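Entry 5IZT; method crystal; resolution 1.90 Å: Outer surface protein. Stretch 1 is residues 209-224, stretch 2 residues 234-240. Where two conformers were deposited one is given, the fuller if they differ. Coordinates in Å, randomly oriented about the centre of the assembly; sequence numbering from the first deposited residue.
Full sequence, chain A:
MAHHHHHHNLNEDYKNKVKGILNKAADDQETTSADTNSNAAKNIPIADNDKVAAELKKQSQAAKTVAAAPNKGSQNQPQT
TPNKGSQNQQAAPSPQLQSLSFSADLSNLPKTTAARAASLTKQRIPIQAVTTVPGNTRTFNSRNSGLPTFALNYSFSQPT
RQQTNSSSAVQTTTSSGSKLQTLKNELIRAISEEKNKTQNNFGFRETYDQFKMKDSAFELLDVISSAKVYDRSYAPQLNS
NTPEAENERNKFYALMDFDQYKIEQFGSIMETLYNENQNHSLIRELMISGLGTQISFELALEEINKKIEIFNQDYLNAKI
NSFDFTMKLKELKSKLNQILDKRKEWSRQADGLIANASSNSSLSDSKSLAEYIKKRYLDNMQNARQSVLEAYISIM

Stretch 1 209-224: DQFKMKDSAFELLDVI
Stretch 2, residues 234-240: YAPQLNS

Contact between residues 209-224 and 234-240 of the outer surface protein, two irregular segments of one chain that bury 649 Å² between them. After Asp 209, stretch 1 makes a type I' turn from Gln 210 to Met 213, the turn's first three residues at positive phi (48/49, 55/46, 67/10), and continues into a type I turn from Met 213 to Ser 216. Residues 217-219 take helical phi/psi, after which Leu 221 (-132/154), Asp 222 (-94/169) and Val 223 (-63/132) are extended. Stretch 2 is extended from Ala 235 to Gln 237 (phi -59 to -89, psi 147 to 157), then closes in a type I turn from Gln 237 to Ser 240, with Ser 240 N 3.1 Å from Gln 237 O.

The extended parts run antiparallel and meet in a single beta bridge, Asp 222 with Gln 237, CA to CA 4.1 Å. Two backbone hydrogen bonds frame it: Leu 238 N to Leu 221 O, 2.8 Å, and Val 223 N to Pro 236 O, 3.0 Å. Pro 236 O also lies 3.5 Å from Asp 222 CA, a CA-H...O contact. Farther along, the CA atoms of Phe 218 and Asn 239 come within 4.8 Å of each other.

Leu 238 is the main bump (chi1 t, chi2 p), the residue most covered by the opposing stretch. It points toward a hollow lined by Phe 218, Leu 221 and Val 223. Leu 238 CD2 meets the Phe 218 ring (chi1 m) obliquely, 3.5 Å from Phe 218 CD1, and lies 4.1 Å from Leu 221 CB; Leu 238 CD1 reaches Val 223 CG2 at 4.3 Å. Val 223 (chi1 t) extends this apolar surface: its CG2 is 4.1 Å from Pro 236 CG, and its CB is 4.4 Å from Ala 235 CB.

Asn 239 (chi1 p) fills a second hollow, between Gln 210, Lys 214, Phe 218 and Glu 219. Its CB sits 3.7 Å from Phe 218 CB, while its ND2 donates to Lys 214 O at 3.0 Å, tying the side chain to the second turn. Gln 210 (m, t) reaches in from the first turn; its NE2 donates almost linearly to Asn 239 O, 3.0 Å at 175°, but its buried OE1 finds no partner.

Gln 237 starts with CA-to-CB pointing away, yet its extended side chain (t, t) returns to stretch 1: NE2 donates to Glu 219 O at 2.7 Å, and CG lies 3.5 Å from Leu 221 O. A link within stretch 1, Ser 216 OG to Lys 212 O at 2.8 Å, spans its consecutive turns.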

ATOM      1  N   ASP A 209     -21.468  -1.207  -5.001  1.00 23.94           N
ATOM      2  CA  ASP A 209     -21.325  -0.266  -3.894  1.00 21.72           C
ATOM      3  C   ASP A 209     -19.870  -0.108  -3.425  1.00 21.63           C
ATOM      4  O   ASP A 209     -19.649   0.438  -2.335  1.00 16.99           O
ATOM      5  CB  ASP A 209     -22.259  -0.658  -2.726  1.00 29.21           C
ATOM      6  CG  ASP A 209     -21.863  -1.961  -2.016  1.00 32.09           C
ATOM      7  OD1 ASP A 209     -20.763  -2.500  -2.235  1.00 28.25           O
ATOM      8  OD2 ASP A 209     -22.682  -2.462  -1.214  1.00 30.58           O
ATOM      9  N   GLN A 210     -18.900  -0.572  -4.222  1.00 16.98           N
ATOM     10  CA  GLN A 210     -17.461  -0.465  -3.923  1.00 15.71           C
ATOM     11  C   GLN A 210     -17.161  -0.922  -2.489  1.00 18.73           C
ATOM     12  O   GLN A 210     -16.491  -0.234  -1.711  1.00 15.03           O
ATOM     13  CB  GLN A 210     -16.952   0.966  -4.177  1.00 16.92           C
ATOM     14  CG  GLN A 210     -17.273   1.456  -5.598  1.00 17.33           C
ATOM     15  CD  GLN A 210     -17.138   2.973  -5.787  1.00 16.80           C
ATOM     16  OE1 GLN A 210     -16.576   3.675  -4.952  1.00 14.57           O
ATOM     17  NE2 GLN A 210     -17.672   3.474  -6.898  1.00 17.54           N
ATOM     18  N   PHE A 211     -17.700  -2.096  -2.138  1.00 20.45           N
ATOM     19  CA  PHE A 211     -17.484  -2.738  -0.837  1.00 23.70           C
ATOM     20  C   PHE A 211     -17.864  -1.809   0.320  1.00 18.46           C
ATOM     21  O   PHE A 211     -17.129  -1.672   1.300  1.00 22.04           O
ATOM     22  CB  PHE A 211     -16.036  -3.226  -0.703  1.00 17.99           C
ATOM     23  CG  PHE A 211     -15.597  -4.110  -1.846  1.00 20.68           C
ATOM     24  CD1 PHE A 211     -15.993  -5.439  -1.905  1.00 33.45           C
ATOM     25  CD2 PHE A 211     -14.812  -3.599  -2.877  1.00 16.95           C
ATOM     26  CE1 PHE A 211     -15.609  -6.256  -2.974  1.00 35.39           C
ATOM     27  CE2 PHE A 211     -14.425  -4.401  -3.943  1.00 19.63           C
ATOM     28  CZ  PHE A 211     -14.823  -5.735  -3.993  1.00 31.67           C
ATOM     29  N   LYS A 212     -19.034  -1.177   0.191  1.00 16.58           N
ATOM     30  CA  LYS A 212     -19.642  -0.246   1.144  1.00 19.47           C
ATOM     31  C   LYS A 212     -18.848   1.047   1.271  1.00 16.82           C
ATOM     32  O   LYS A 212     -19.128   1.856   2.173  1.00 16.49           O
ATOM     33  CB  LYS A 212     -19.827  -0.867   2.540  1.00 20.16           C
ATOM     34  CG  LYS A 212     -20.510  -2.249   2.521  1.00 28.36           C
ATOM     35  CD  LYS A 212     -22.006  -2.164   2.348  1.00 32.83           C
ATOM     36  CE  LYS A 212     -22.623  -3.567   2.224  1.00 34.67           C
ATOM     37  NZ  LYS A 212     -22.196  -4.279   0.973  1.00 27.89           N
ATOM     38  N   MET A 213     -17.865   1.275   0.401  1.00 14.84           N
ATOM     39  CA  MET A 213     -17.093   2.506   0.453  1.00 12.87           C
ATOM     40  C   MET A 213     -17.481   3.515  -0.626  1.00 17.75           C
ATOM     41  O   MET A 213     -17.027   4.670  -0.559  1.00 13.66           O
ATOM     42  CB  MET A 213     -15.598   2.176   0.377  1.00 11.56           C
ATOM     43  CG  MET A 213     -15.141   1.490   1.689  1.00 11.18           C
ATOM     44  SD  MET A 213     -13.397   1.053   1.734  1.00 14.97           S
ATOM     45  CE  MET A 213     -13.441  -0.368   0.609  1.00 12.33           C
ATOM     46  N   LYS A 214     -18.340   3.139  -1.585  1.00 17.53           N
ATOM     47  CA  LYS A 214     -18.836   4.127  -2.550  1.00 18.30           C
ATOM     48  C   LYS A 214     -19.505   5.290  -1.836  1.00 18.86           C
ATOM     49  O   LYS A 214     -19.313   6.454  -2.205  1.00 21.19           O
ATOM     50  CB  LYS A 214     -19.838   3.500  -3.521  1.00 17.12           C
ATOM     51  CG  LYS A 214     -20.390   4.516  -4.559  1.00 17.69           C
ATOM     52  CD  LYS A 214     -21.293   3.847  -5.597  1.00 26.35           C
ATOM     53  CE  LYS A 214     -22.709   3.574  -5.069  1.00 37.17           C
ATOM     54  NZ  LYS A 214     -23.514   4.821  -4.847  1.00 41.01           N
ATOM     55  N   ASP A 215     -20.294   4.989  -0.806  1.00 17.76           N
ATOM     56  CA  ASP A 215     -21.001   5.999  -0.036  1.00 24.31           C
ATOM     57  C   ASP A 215     -20.351   6.266   1.313  1.00 25.71           C
ATOM     58  O   ASP A 215     -21.011   6.810   2.204  1.00 22.61           O
ATOM     59  CB  ASP A 215     -22.469   5.606   0.163  1.00 19.95           C
ATOM     60  CG  ASP A 215     -23.230   5.497  -1.140  1.00 28.52           C
ATOM     61  OD1 ASP A 215     -22.859   6.187  -2.108  1.00 28.49           O
ATOM     62  OD2 ASP A 215     -24.230   4.753  -1.184  1.00 28.00           O
ATOM     63  N   SER A 216     -19.076   5.890   1.485  1.00 18.69           N
ATOM     64  CA  SER A 216     -18.364   6.234   2.712  1.00 15.62           C
ATOM     65  C   SER A 216     -16.925   6.637   2.408  1.00 13.63           C
ATOM     66  O   SER A 216     -16.694   7.784   2.020  1.00 20.04           O
ATOM     67  CB  SER A 216     -18.436   5.095   3.753  1.00 19.39           C
ATOM     68  OG  SER A 216     -17.720   3.928   3.401  1.00 22.16           O
ATOM     69  N   ALA A 217     -15.951   5.730   2.571  1.00 11.40           N
ATOM     70  CA  ALA A 217     -14.546   6.139   2.518  1.00 15.86           C
ATOM     71  C   ALA A 217     -14.169   6.764   1.174  1.00 17.91           C
ATOM     72  O   ALA A 217     -13.435   7.755   1.121  1.00 19.21           O
ATOM     73  CB  ALA A 217     -13.639   4.947   2.826  1.00 17.87           C
ATOM     74  N   PHE A 218     -14.600   6.161   0.068  1.00 13.12           N
ATOM     75  CA  PHE A 218     -14.216   6.709  -1.227  1.00 15.46           C
ATOM     76  C   PHE A 218     -14.962   7.995  -1.539  1.00 14.71           C
ATOM     77  O   PHE A 218     -14.492   8.798  -2.341  1.00 15.55           O
ATOM     78  CB  PHE A 218     -14.460   5.674  -2.327  1.00 17.62           C
ATOM     79  CG  PHE A 218     -13.587   4.449  -2.212  1.00 16.15           C
ATOM     80  CD1 PHE A 218     -12.285   4.557  -1.725  1.00 17.92           C
ATOM     81  CD2 PHE A 218     -14.056   3.196  -2.598  1.00 11.13           C
ATOM     82  CE1 PHE A 218     -11.460   3.424  -1.631  1.00 14.83           C
ATOM     83  CE2 PHE A 218     -13.245   2.061  -2.511  1.00 16.45           C
ATOM     84  CZ  PHE A 218     -11.933   2.179  -2.031  1.00 15.42           C
ATOM     85  N   GLU A 219     -16.132   8.204  -0.946  1.00 13.68           N
ATOM     86  CA  GLU A 219     -16.827   9.466  -1.170  0.52 17.95           C
ATOM     87  C   GLU A 219     -16.068  10.644  -0.567  1.00 17.41           C
ATOM     88  O   GLU A 219     -16.205  11.782  -1.044  1.00 22.59           O
ATOM     89  CB  GLU A 219     -18.245   9.397  -0.597  0.52 19.28           C
ATOM     90  CG  GLU A 219     -19.152  10.523  -1.078  0.52 21.27           C
ATOM     91  CD  GLU A 219     -20.613  10.244  -0.799  0.52 22.36           C
ATOM     92  OE1 GLU A 219     -20.899   9.623   0.241  0.52 18.62           O
ATOM     93  OE2 GLU A 219     -21.471  10.635  -1.620  0.52 22.19           O
ATOM     94  N   LEU A 220     -15.266  10.397   0.463  1.00 12.72           N
ATOM     95  CA  LEU A 220     -14.619  11.456   1.227  1.00 12.57           C
ATOM     96  C   LEU A 220     -13.320  11.950   0.605  1.00 21.33           C
ATOM     97  O   LEU A 220     -12.696  12.863   1.157  1.00 21.41           O
ATOM     98  CB  LEU A 220     -14.343  10.971   2.660  1.00 14.89           C
ATOM     99  CG  LEU A 220     -15.621  10.746   3.468  1.00 16.41           C
ATOM    100  CD1 LEU A 220     -15.245  10.059   4.778  1.00 17.62           C
ATOM    101  CD2 LEU A 220     -16.280  12.089   3.713  1.00 25.95           C
ATOM    102  N   LEU A 221     -12.869  11.349  -0.486  1.00 18.64           N
ATOM    103  CA  LEU A 221     -11.574  11.694  -1.062  1.00 17.32           C
ATOM    104  C   LEU A 221     -11.695  11.909  -2.566  1.00 21.56           C
ATOM    105  O   LEU A 221     -12.599  11.377  -3.215  1.00 18.25           O
ATOM    106  CB  LEU A 221     -10.547  10.590  -0.779  1.00 23.26           C
ATOM    107  CG  LEU A 221     -10.221  10.321   0.682  1.00 22.21           C
ATOM    108  CD1 LEU A 221      -9.446   9.029   0.774  1.00 27.67           C
ATOM    109  CD2 LEU A 221      -9.398  11.482   1.251  1.00 23.04           C
ATOM    110  N   ASP A 222     -10.780  12.710  -3.108  1.00 22.51           N
ATOM    111  CA  ASP A 222     -10.523  12.759  -4.540  1.00 25.64           C
ATOM    112  C   ASP A 222      -9.374  11.816  -4.876  1.00 25.13           C
ATOM    113  O   ASP A 222      -8.653  11.353  -4.000  1.00 27.73           O
ATOM    114  CB  ASP A 222     -10.137  14.167  -4.988  1.00 30.33           C
ATOM    115  CG  ASP A 222     -11.275  15.156  -4.890  1.00 43.56           C
ATOM    116  OD1 ASP A 222     -12.440  14.712  -4.836  1.00 52.92           O
ATOM    117  OD2 ASP A 222     -10.997  16.381  -4.880  1.00 38.51           O
ATOM    118  N   VAL A 223      -9.176  11.573  -6.171  1.00 30.20           N
ATOM    119  CA  VAL A 223      -8.023  10.786  -6.606  1.00 30.19           C
ATOM    120  C   VAL A 223      -6.745  11.528  -6.231  1.00 29.99           C
ATOM    121  O   VAL A 223      -6.623  12.736  -6.459  1.00 29.91           O
ATOM    122  CB  VAL A 223      -8.116  10.512  -8.112  1.00 33.27           C
ATOM    123  CG1 VAL A 223      -6.861   9.803  -8.602  1.00 38.37           C
ATOM    124  CG2 VAL A 223      -9.346   9.656  -8.397  1.00 29.65           C
ATOM    125  N   ILE A 224      -5.795  10.816  -5.614  1.00 37.16           N
ATOM    126  CA  ILE A 224      -4.581  11.462  -5.108  1.00 37.46           C
ATOM    127  C   ILE A 224      -3.371  11.192  -5.991  1.00 37.43           C
ATOM    128  O   ILE A 224      -2.446  12.011  -6.051  1.00 41.49           O
ATOM    129  CB  ILE A 224      -4.286  11.036  -3.653  1.00 47.99           C
ATOM    130  CG1 ILE A 224      -3.632   9.653  -3.588  1.00 43.71           C
ATOM    131  CG2 ILE A 224      -5.557  11.056  -2.814  1.00 48.49           C
ATOM    132  CD1 ILE A 224      -3.311   9.203  -2.165  1.00 48.80           C
ATOM    133  N   TYR A 234     -10.585  20.066 -10.980  1.00 67.83           N
ATOM    134  CA  TYR A 234      -9.539  19.245 -10.385  1.00 64.81           C
ATOM    135  C   TYR A 234      -9.752  17.769 -10.699  1.00 60.06           C
ATOM    136  O   TYR A 234     -10.260  17.417 -11.761  1.00 64.27           O
ATOM    137  CB  TYR A 234      -9.489  19.455  -8.870  1.00 65.95           C
ATOM    138  N   ALA A 235      -9.362  16.902  -9.766  1.00 47.91           N
ATOM    139  CA  ALA A 235      -9.436  15.476 -10.042  1.00 42.23           C
ATOM    140  C   ALA A 235     -10.795  14.922  -9.637  1.00 35.58           C
ATOM    141  O   ALA A 235     -11.480  15.493  -8.782  1.00 37.67           O
ATOM    142  CB  ALA A 235      -8.322  14.746  -9.297  1.00 44.07           C
ATOM    143  N   PRO A 236     -11.210  13.798 -10.225  1.00 32.62           N
ATOM    144  CA  PRO A 236     -12.511  13.221  -9.882  1.00 28.92           C
ATOM    145  C   PRO A 236     -12.530  12.666  -8.469  1.00 25.97           C
ATOM    146  O   PRO A 236     -11.506  12.272  -7.904  1.00 22.67           O
ATOM    147  CB  PRO A 236     -12.694  12.103 -10.914  1.00 29.47           C
ATOM    148  CG  PRO A 236     -11.304  11.760 -11.341  1.00 39.40           C
ATOM    149  CD  PRO A 236     -10.548  13.052 -11.315  1.00 35.27           C
ATOM    150  N   GLN A 237     -13.735  12.632  -7.910  1.00 25.72           N
ATOM    151  CA  GLN A 237     -13.952  11.999  -6.620  0.50 22.07           C
ATOM    152  C   GLN A 237     -13.537  10.530  -6.685  1.00 18.34           C
ATOM    153  O   GLN A 237     -13.668   9.871  -7.722  1.00 19.80           O
ATOM    154  CB  GLN A 237     -15.425  12.134  -6.230  0.50 27.17           C
ATOM    155  CG  GLN A 237     -15.700  12.195  -4.734  0.50 28.07           C
ATOM    156  CD  GLN A 237     -17.100  12.703  -4.441  0.50 30.83           C
ATOM    157  OE1 GLN A 237     -17.873  12.967  -5.360  0.50 36.17           O
ATOM    158  NE2 GLN A 237     -17.429  12.847  -3.163  0.50 26.25           N
ATOM    159  N   LEU A 238     -13.037  10.005  -5.559  1.00 14.97           N
ATOM    160  CA  LEU A 238     -12.489   8.645  -5.578  1.00 17.44           C
ATOM    161  C   LEU A 238     -13.576   7.583  -5.751  1.00 17.56           C
ATOM    162  O   LEU A 238     -13.275   6.469  -6.192  1.00 18.95           O
ATOM    163  CB  LEU A 238     -11.677   8.384  -4.294  1.00 19.13           C
ATOM    164  CG  LEU A 238     -10.975   7.040  -4.103  1.00 19.81           C
ATOM    165  CD1 LEU A 238     -10.112   6.712  -5.334  1.00 20.85           C
ATOM    166  CD2 LEU A 238     -10.134   7.046  -2.818  1.00 20.71           C
ATOM    167  N   ASN A 239     -14.837   7.911  -5.464  1.00 18.29           N
ATOM    168  CA  ASN A 239     -15.935   6.974  -5.670  1.00 15.01           C
ATOM    169  C   ASN A 239     -16.573   7.106  -7.048  1.00 19.32           C
ATOM    170  O   ASN A 239     -17.624   6.498  -7.290  1.00 20.91           O
ATOM    171  CB  ASN A 239     -17.023   7.179  -4.602  1.00 15.04           C
ATOM    172  CG  ASN A 239     -17.765   8.494  -4.787  1.00 21.61           C
ATOM    173  OD1 ASN A 239     -17.285   9.385  -5.479  1.00 18.76           O
ATOM    174  ND2 ASN A 239     -18.948   8.611  -4.192  1.00 20.79           N
ATOM    175  N   SER A 240     -15.970   7.875  -7.951  1.00 21.21           N
ATOM    176  CA  SER A 240     -16.653   8.216  -9.184  1.00 23.67           C
ATOM    177  C   SER A 240     -16.516   7.102 -10.222  1.00 24.96           C
ATOM    178  O   SER A 240     -15.627   6.244 -10.162  1.00 21.91           O
ATOM    179  CB  SER A 240     -16.121   9.539  -9.755  1.00 19.86           C
ATOM    180  OG  SER A 240     -14.738   9.421 -10.052  1.00 21.56           O
TER